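Local coordinates for protein 1-carboxybiuret hydrolase subunit AtzE (Pseudomonas sp., PDB 6C62) that hydrolyses 1-carboxybiuret to urea-1,3-dicarboxylate and ammonia, an amidase-family step in the bacterial breakdown of atrazine, at residues 187-197 with 223-233; 303-314 with 332-343. All coordinates share one frame; numbering follows the deposited sequence.

Contact 1: residues 187-197 with 223-233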
# COMPACT_ATOMS: atom_id res chain seq x y z
N LEU A 187 -4.56 -4.43 25.81
CA LEU A 187 -5.21 -4.96 24.67
C LEU A 187 -4.72 -4.21 23.44
O LEU A 187 -4.89 -2.97 23.35
CB LEU A 187 -6.74 -4.79 24.79
CG LEU A 187 -7.58 -5.06 23.52
CD1 LEU A 187 -7.49 -6.51 23.10
CD2 LEU A 187 -9.04 -4.64 23.73
N LYS A 188 -4.14 -4.94 22.50
CA LYS A 188 -3.82 -4.41 21.17
C LYS A 188 -4.86 -5.02 20.28
O LYS A 188 -4.78 -6.21 20.00
CB LYS A 188 -2.44 -4.83 20.74
CG LYS A 188 -2.09 -4.25 19.38
CD LYS A 188 -0.99 -4.99 18.61
CE LYS A 188 -1.35 -6.39 18.19
NZ LYS A 188 -2.42 -6.37 17.19
N PRO A 189 -5.88 -4.26 19.89
CA PRO A 189 -6.89 -4.82 19.04
C PRO A 189 -6.36 -5.16 17.64
O PRO A 189 -5.18 -4.95 17.33
CB PRO A 189 -7.98 -3.72 18.97
CG PRO A 189 -7.63 -2.78 20.09
CD PRO A 189 -6.13 -2.83 20.10
N THR A 190 -7.23 -5.77 16.86
CA THR A 190 -6.92 -6.08 15.45
C THR A 190 -6.49 -4.79 14.71
O THR A 190 -7.04 -3.72 14.94
CB THR A 190 -8.15 -6.62 14.73
OG1 THR A 190 -8.63 -7.80 15.41
CG2 THR A 190 -7.86 -6.93 13.30
N PHE A 191 -5.50 -4.87 13.83
CA PHE A 191 -5.17 -3.73 12.99
C PHE A 191 -6.43 -3.28 12.23
O PHE A 191 -7.10 -4.09 11.56
CB PHE A 191 -4.06 -4.08 12.01
CG PHE A 191 -3.54 -2.90 11.25
CD1 PHE A 191 -2.61 -2.03 11.82
CD2 PHE A 191 -4.11 -2.56 10.06
CE1 PHE A 191 -2.20 -0.88 11.16
CE2 PHE A 191 -3.74 -1.39 9.38
CZ PHE A 191 -2.77 -0.53 9.96
N GLY A 192 -6.78 -2.02 12.32
CA GLY A 192 -7.94 -1.44 11.66
C GLY A 192 -9.22 -1.50 12.44
O GLY A 192 -10.26 -1.10 11.91
N ARG A 193 -9.19 -1.97 13.68
CA ARG A 193 -10.38 -1.98 14.51
C ARG A 193 -10.77 -0.60 15.07
O ARG A 193 -11.93 -0.20 15.03
CB ARG A 193 -10.15 -2.97 15.67
CG ARG A 193 -11.24 -3.02 16.72
CD ARG A 193 -12.53 -3.65 16.24
NE ARG A 193 -12.42 -5.11 16.26
CZ ARG A 193 -13.43 -5.95 15.98
NH1 ARG A 193 -13.25 -7.26 16.05
NH2 ARG A 193 -14.58 -5.49 15.57
N LEU A 194 -9.80 0.06 15.72
CA LEU A 194 -10.03 1.30 16.41
C LEU A 194 -9.44 2.49 15.64
O LEU A 194 -8.28 2.46 15.14
CB LEU A 194 -9.45 1.24 17.82
CG LEU A 194 -10.01 0.28 18.82
CD1 LEU A 194 -9.44 0.58 20.20
CD2 LEU A 194 -11.54 0.35 18.91
N SER A 195 -10.25 3.54 15.53
CA SER A 195 -9.92 4.72 14.70
C SER A 195 -8.66 5.40 15.19
O SER A 195 -8.48 5.62 16.42
CB SER A 195 -11.04 5.73 14.74
OG SER A 195 -10.62 6.91 14.04
N ARG A 196 -7.81 5.73 14.26
CA ARG A 196 -6.54 6.39 14.59
C ARG A 196 -6.64 7.92 14.41
O ARG A 196 -5.67 8.62 14.61
CB ARG A 196 -5.42 5.85 13.68
CG ARG A 196 -5.19 4.39 13.94
CD ARG A 196 -4.02 3.78 13.17
NE ARG A 196 -3.95 4.12 11.75
CZ ARG A 196 -3.06 3.61 10.91
NH1 ARG A 196 -2.16 2.70 11.33
NH2 ARG A 196 -3.06 3.97 9.66
N ARG A 197 -7.81 8.42 14.05
CA ARG A 197 -7.99 9.83 13.75
C ARG A 197 -7.79 10.74 15.00
O ARG A 197 -8.29 10.48 16.09
CB ARG A 197 -9.39 10.03 13.14
CG ARG A 197 -9.64 11.50 12.77
CD ARG A 197 -10.71 11.66 11.73
NE ARG A 197 -12.01 11.10 12.14
CZ ARG A 197 -13.03 11.82 12.62
NH1 ARG A 197 -12.91 13.11 12.80
NH2 ARG A 197 -14.22 11.24 12.89
N TYR A 223 -12.69 -0.93 25.45
CA TYR A 223 -12.74 -1.42 24.06
C TYR A 223 -14.15 -1.29 23.48
O TYR A 223 -14.33 -0.69 22.42
CB TYR A 223 -12.23 -2.85 24.00
CG TYR A 223 -12.44 -3.58 22.71
CD1 TYR A 223 -11.99 -3.06 21.52
CD2 TYR A 223 -13.11 -4.79 22.68
CE1 TYR A 223 -12.19 -3.75 20.31
CE2 TYR A 223 -13.26 -5.52 21.51
CZ TYR A 223 -12.82 -4.96 20.30
OH TYR A 223 -13.03 -5.62 19.14
N ASP A 224 -15.17 -1.77 24.17
CA ASP A 224 -16.57 -1.59 23.66
C ASP A 224 -16.99 -0.13 23.45
O ASP A 224 -17.52 0.22 22.39
CB ASP A 224 -17.59 -2.31 24.53
CG ASP A 224 -17.55 -3.86 24.33
OD1 ASP A 224 -16.62 -4.41 23.59
OD2 ASP A 224 -18.44 -4.53 24.97
N ALA A 225 -16.61 0.73 24.37
CA ALA A 225 -16.88 2.15 24.25
C ALA A 225 -16.22 2.82 23.04
O ALA A 225 -16.81 3.76 22.45
CB ALA A 225 -16.44 2.86 25.55
N MET A 226 -15.04 2.33 22.67
CA MET A 226 -14.22 2.92 21.62
C MET A 226 -14.51 2.38 20.16
O MET A 226 -14.14 2.98 19.18
CB MET A 226 -12.76 2.67 21.98
CG MET A 226 -12.34 3.54 23.13
SD MET A 226 -10.53 3.55 23.35
CE MET A 226 -10.25 1.89 23.92
N GLN A 227 -15.17 1.26 20.10
CA GLN A 227 -15.44 0.58 18.83
C GLN A 227 -16.39 1.34 17.93
O GLN A 227 -17.25 2.06 18.42
CB GLN A 227 -16.08 -0.77 19.07
CG GLN A 227 -15.16 -1.91 19.46
CD GLN A 227 -15.91 -3.23 19.36
OE1 GLN A 227 -16.34 -3.59 18.29
NE2 GLN A 227 -16.08 -3.94 20.49
N GLY A 228 -16.24 1.18 16.61
CA GLY A 228 -17.17 1.75 15.67
C GLY A 228 -16.45 2.24 14.43
O GLY A 228 -15.32 2.75 14.53
N PRO A 229 -17.10 2.14 13.27
CA PRO A 229 -16.53 2.69 12.04
C PRO A 229 -16.27 4.18 12.13
O PRO A 229 -16.89 4.86 12.91
CB PRO A 229 -17.58 2.40 10.96
CG PRO A 229 -18.84 2.13 11.69
CD PRO A 229 -18.51 1.68 13.08
N ASP A 230 -15.28 4.64 11.38
CA ASP A 230 -14.99 6.04 11.25
C ASP A 230 -14.58 6.24 9.79
O ASP A 230 -13.39 6.04 9.41
CB ASP A 230 -13.83 6.39 12.17
CG ASP A 230 -13.46 7.87 12.10
OD1 ASP A 230 -14.15 8.62 11.36
OD2 ASP A 230 -12.49 8.28 12.79
N PRO A 231 -15.56 6.62 8.93
CA PRO A 231 -15.25 6.85 7.49
C PRO A 231 -14.19 7.93 7.25
O PRO A 231 -13.65 7.96 6.19
CB PRO A 231 -16.61 7.30 6.91
CG PRO A 231 -17.47 7.68 8.07
CD PRO A 231 -16.99 6.82 9.25
N LEU A 232 -13.94 8.83 8.19
CA LEU A 232 -12.86 9.79 8.01
C LEU A 232 -11.48 9.23 8.35
O LEU A 232 -10.54 9.94 8.22
CB LEU A 232 -13.12 11.06 8.81
CG LEU A 232 -14.43 11.81 8.48
CD1 LEU A 232 -14.62 13.01 9.39
CD2 LEU A 232 -14.44 12.26 7.03
N ASP A 233 -11.36 7.97 8.80
CA ASP A 233 -10.07 7.41 9.20
C ASP A 233 -9.62 6.41 8.12
O ASP A 233 -10.23 5.36 7.95
CB ASP A 233 -10.18 6.68 10.55
CG ASP A 233 -8.85 6.07 10.99
OD1 ASP A 233 -7.82 6.78 10.84
OD2 ASP A 233 -8.81 4.92 11.49
O HOH W 1 -15.75 -3.04 15.71
O HOH W 2 -14.25 -0.66 15.89
O HOH W 3 -8.08 2.39 12.21
O HOH W 4 -13.03 2.86 16.63
O HOH W 5 -5.78 5.79 9.95
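L194 sets its two methyls against the C-terminal turn of helix 216-226: CD1 meets the methyl CE of M226, and CD2 rests 3.7 Å from the backbone O of M226. In this amidase-family fold, the segment leaving strand 185-188 of the large mixed sheet passes the end of that helix and then runs beside the loop that follows it. L187 joins from the strand, its CD2 3.7 Å from CB of Y223. With CG anti to the backbone N (chi1 170°), the Y223 ring is laid against 187-197, and CG of R193 comes in at the ring edge. The R193 guanidinium stands nearly upright to that ring, its plane 81° away, with Y223 OH over one face. NE does not hydrogen-bond that hydroxyl; E437, in a salt bridge, and Q242 bind the guanidinium, while a water links NH2 to OE1 of Q227, which also accepts from the backbone N of Q242. Farther out, waters take over: one joins S195 N to the O atoms of M226 and G228. The polar edge is built on two aspartates. D233 OD2 takes the backbone N of R196 at 3.1 Å from above its carboxylate plane. D230 is held more fully, for R197 grips it side-on in a salt bridge, NE to OD2 at 2.9 Å and NH2 to OD1 at 3.0 Å. L232 lays CD1 over one guanidinium face. An asparagine at D230 would probably leave R197 without its countercharge and weaken the side-on grip. S195 OG closes an ST turn with R197 N, and D230 OD1 an Asx turn with L232 N. OD2 of D230 is gripped twice, its syn lone pair taking R197 NE and its anti lone pair S195 OG at 2.6 Å.

Contact 2: residues 303-314 with 332-343; sequences VITASEGGCLHL and FISGVLQPVAWY
The ring of F332 turns one face toward the edge of H313 in an edge-to-face pair, centroids 5.3 Å apart and planes at 60°, while its own edge lies against the backbone N of G310. At the other end, E308 OE2 sits in the plane of the Y343 ring, at its edge, and accepts from OH at 2.6 Å. Having CG anti to the backbone N (chi1 -179°) swings the Y343 ring across helix 303-312, past I304 CG1 to the E308 carboxylate.

Between these rings, helices 303-312 and 332-336 cross at -101° with axes only 7.2 Å apart. Glycines make that possible: a side chain on G310 would run into F332 O, and one on G335 into A306 O. Backbone therefore lies on backbone, and G335 CA makes a CA-H...O contact with A306 O. V336 fills in beside the crossing, its CG2 3.5 Å from G310 C. S307 OG donates to G335 O at 2.9 Å, near the C-terminal end of helix 332-336. Q338, extended beyond CG, brings NE2 to V303 O at 3.1 Å, with that oxygen in its amide plane; S307 N reaches the same carbonyl from the opposite face.

Helix 294-312 thus lies across the end of helix 329-336 and the start of helix 340-360, where P339 CD covers one face of the W342 ring. A341 of a second subunit packs on C311 and L314, so this helical corner belongs to the subunit interface.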
# COMPACT_ATOMS: atom_id res chain seq x y z
N VAL A 303 12.00 -3.37 9.11
CA VAL A 303 12.32 -2.64 7.90
C VAL A 303 11.30 -1.59 7.56
O VAL A 303 11.66 -0.44 7.30
CB VAL A 303 12.59 -3.65 6.72
CG1 VAL A 303 12.61 -2.93 5.39
CG2 VAL A 303 13.94 -4.34 6.91
N ILE A 304 10.05 -1.95 7.56
CA ILE A 304 8.95 -1.02 7.24
C ILE A 304 8.85 0.10 8.27
O ILE A 304 8.64 1.21 7.95
CB ILE A 304 7.64 -1.82 7.13
CG1 ILE A 304 7.68 -2.59 5.80
CG2 ILE A 304 6.39 -0.95 7.16
CD1 ILE A 304 6.65 -3.71 5.68
N THR A 305 9.03 -0.26 9.52
CA THR A 305 8.95 0.69 10.64
C THR A 305 10.01 1.77 10.48
O THR A 305 9.69 2.94 10.60
CB THR A 305 9.13 -0.04 11.99
OG1 THR A 305 7.94 -0.83 12.23
CG2 THR A 305 9.36 0.92 13.11
N ALA A 306 11.25 1.35 10.27
CA ALA A 306 12.33 2.31 10.22
C ALA A 306 12.19 3.28 9.03
O ALA A 306 12.43 4.44 9.16
CB ALA A 306 13.67 1.60 10.15
N SER A 307 11.86 2.75 7.85
CA SER A 307 11.70 3.63 6.70
C SER A 307 10.46 4.55 6.80
O SER A 307 10.58 5.75 6.49
CB SER A 307 11.68 2.82 5.43
OG SER A 307 13.02 2.41 5.19
N GLU A 308 9.31 3.99 7.15
CA GLU A 308 8.11 4.80 7.21
C GLU A 308 8.22 5.84 8.38
O GLU A 308 7.90 6.97 8.19
CB GLU A 308 6.85 3.97 7.41
CG GLU A 308 6.37 3.26 6.19
CD GLU A 308 4.96 2.60 6.28
OE1 GLU A 308 4.10 2.98 7.11
OE2 GLU A 308 4.68 1.66 5.44
N GLY A 309 8.71 5.42 9.57
CA GLY A 309 8.87 6.39 10.67
C GLY A 309 9.96 7.43 10.39
O GLY A 309 9.76 8.61 10.62
N GLY A 310 11.10 7.00 9.87
CA GLY A 310 12.15 7.96 9.51
C GLY A 310 11.71 8.94 8.46
O GLY A 310 11.94 10.17 8.61
N CYS A 311 11.12 8.45 7.36
CA CYS A 311 10.72 9.34 6.27
C CYS A 311 9.62 10.29 6.68
O CYS A 311 9.55 11.39 6.18
CB CYS A 311 10.37 8.57 5.01
SG CYS A 311 11.91 7.75 4.40
N LEU A 312 8.76 9.89 7.58
CA LEU A 312 7.75 10.78 8.12
C LEU A 312 8.36 12.06 8.70
O LEU A 312 7.71 13.07 8.70
CB LEU A 312 6.99 10.12 9.25
CG LEU A 312 5.62 10.67 9.65
CD1 LEU A 312 4.63 10.43 8.53
CD2 LEU A 312 5.16 9.94 10.91
N HIS A 313 9.58 11.96 9.25
CA HIS A 313 10.23 13.10 9.93
C HIS A 313 11.39 13.67 9.09
O HIS A 313 12.25 14.38 9.61
CB HIS A 313 10.77 12.60 11.26
CG HIS A 313 9.70 12.18 12.22
ND1 HIS A 313 8.92 13.10 12.87
CD2 HIS A 313 9.25 10.97 12.59
CE1 HIS A 313 8.06 12.47 13.63
NE2 HIS A 313 8.21 11.17 13.46
N LEU A 314 11.40 13.39 7.79
CA LEU A 314 12.55 13.77 6.99
C LEU A 314 12.82 15.29 6.98
O LEU A 314 13.98 15.72 7.05
CB LEU A 314 12.41 13.23 5.58
CG LEU A 314 13.55 13.56 4.61
CD1 LEU A 314 14.90 13.08 5.13
CD2 LEU A 314 13.23 12.89 3.26
N PHE A 332 16.28 6.69 13.28
CA PHE A 332 15.46 7.33 12.27
C PHE A 332 16.26 7.60 11.01
O PHE A 332 15.78 7.33 9.89
CB PHE A 332 14.80 8.66 12.78
CG PHE A 332 13.58 8.49 13.62
CD1 PHE A 332 12.46 7.84 13.14
CD2 PHE A 332 13.53 9.01 14.87
CE1 PHE A 332 11.30 7.72 13.92
CE2 PHE A 332 12.40 8.86 15.69
CZ PHE A 332 11.28 8.23 15.20
N ILE A 333 17.49 8.12 11.18
CA ILE A 333 18.32 8.42 10.02
C ILE A 333 18.65 7.10 9.26
O ILE A 333 18.52 7.06 8.05
CB ILE A 333 19.59 9.18 10.40
CG1 ILE A 333 19.28 10.61 10.76
CG2 ILE A 333 20.58 9.18 9.28
CD1 ILE A 333 20.43 11.35 11.49
N SER A 334 19.06 6.07 9.97
CA SER A 334 19.26 4.77 9.34
C SER A 334 18.09 4.33 8.52
O SER A 334 18.24 3.89 7.36
CB SER A 334 19.52 3.69 10.42
OG SER A 334 19.87 2.46 9.78
N GLY A 335 16.90 4.47 9.09
CA GLY A 335 15.63 4.13 8.38
C GLY A 335 15.47 4.87 7.07
O GLY A 335 15.08 4.28 6.05
N VAL A 336 15.78 6.16 7.06
CA VAL A 336 15.70 6.99 5.82
C VAL A 336 16.68 6.51 4.75
O VAL A 336 16.42 6.66 3.57
CB VAL A 336 16.00 8.46 6.15
CG1 VAL A 336 16.24 9.29 4.91
CG2 VAL A 336 14.88 9.04 6.98
N LEU A 337 17.84 5.98 5.18
CA LEU A 337 18.89 5.54 4.25
C LEU A 337 18.69 4.11 3.70
O LEU A 337 19.47 3.68 2.85
CB LEU A 337 20.27 5.73 4.85
CG LEU A 337 20.56 7.11 5.44
CD1 LEU A 337 22.02 7.24 5.96
CD2 LEU A 337 20.25 8.25 4.48
N GLN A 338 17.64 3.42 4.11
CA GLN A 338 17.45 2.03 3.72
C GLN A 338 17.11 1.94 2.24
O GLN A 338 16.29 2.71 1.72
CB GLN A 338 16.33 1.34 4.53
CG GLN A 338 16.71 1.06 5.96
CD GLN A 338 15.60 0.56 6.82
OE1 GLN A 338 15.78 0.46 8.02
NE2 GLN A 338 14.47 0.19 6.23
N PRO A 339 17.82 1.06 1.50
CA PRO A 339 17.38 0.79 0.10
C PRO A 339 15.85 0.56 -0.05
O PRO A 339 15.24 -0.09 0.76
CB PRO A 339 18.16 -0.47 -0.27
CG PRO A 339 19.42 -0.40 0.59
CD PRO A 339 19.00 0.27 1.88
N VAL A 340 15.25 1.15 -1.07
CA VAL A 340 13.86 0.97 -1.39
C VAL A 340 13.58 -0.51 -1.72
O VAL A 340 12.48 -1.00 -1.46
CB VAL A 340 13.43 1.89 -2.54
CG1 VAL A 340 14.06 1.48 -3.87
CG2 VAL A 340 11.90 1.92 -2.64
N ALA A 341 14.57 -1.26 -2.21
CA ALA A 341 14.32 -2.70 -2.40
C ALA A 341 13.92 -3.44 -1.12
O ALA A 341 13.09 -4.41 -1.18
CB ALA A 341 15.55 -3.35 -2.98
N TRP A 342 14.47 -3.01 0.03
CA TRP A 342 14.19 -3.72 1.30
C TRP A 342 12.74 -3.47 1.67
O TRP A 342 12.01 -4.40 2.08
CB TRP A 342 15.04 -3.20 2.44
CG TRP A 342 16.50 -3.43 2.29
CD1 TRP A 342 17.13 -4.12 1.31
CD2 TRP A 342 17.52 -3.00 3.21
NE1 TRP A 342 18.50 -4.11 1.54
CE2 TRP A 342 18.76 -3.42 2.69
CE3 TRP A 342 17.50 -2.31 4.43
CZ2 TRP A 342 19.97 -3.18 3.37
CZ3 TRP A 342 18.72 -2.02 5.06
CH2 TRP A 342 19.92 -2.51 4.55
N TYR A 343 12.32 -2.19 1.50
CA TYR A 343 10.91 -1.82 1.82
C TYR A 343 9.93 -2.62 0.95
O TYR A 343 8.93 -3.17 1.42
CB TYR A 343 10.72 -0.32 1.66
CG TYR A 343 9.32 0.13 1.99
CD1 TYR A 343 8.95 0.36 3.32
CD2 TYR A 343 8.32 0.21 0.99
CE1 TYR A 343 7.64 0.68 3.66
CE2 TYR A 343 7.03 0.58 1.33
CZ TYR A 343 6.69 0.83 2.66
OH TYR A 343 5.41 1.20 3.01

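Following the chain from the N terminus, contact 1 closes a loop of 25 residues that passes through strand 208-213 and the first part of helix 216-226. Contact 2 then closes a shorter loop, 17 residues holding most of helix 314-319 and the start of helix 329-336. The two are in series, neither nested nor crossed. Contact 1 ties a central strand of the mixed sheet to the helix and loop after its neighbour; contact 2 joins three helices farther out. Their centres are 26 Å apart and their nearest atoms about 8 Å. P189 and F332 each lie about 11 Å, side chain to side chain, from S174, the probable acyl-ester serine.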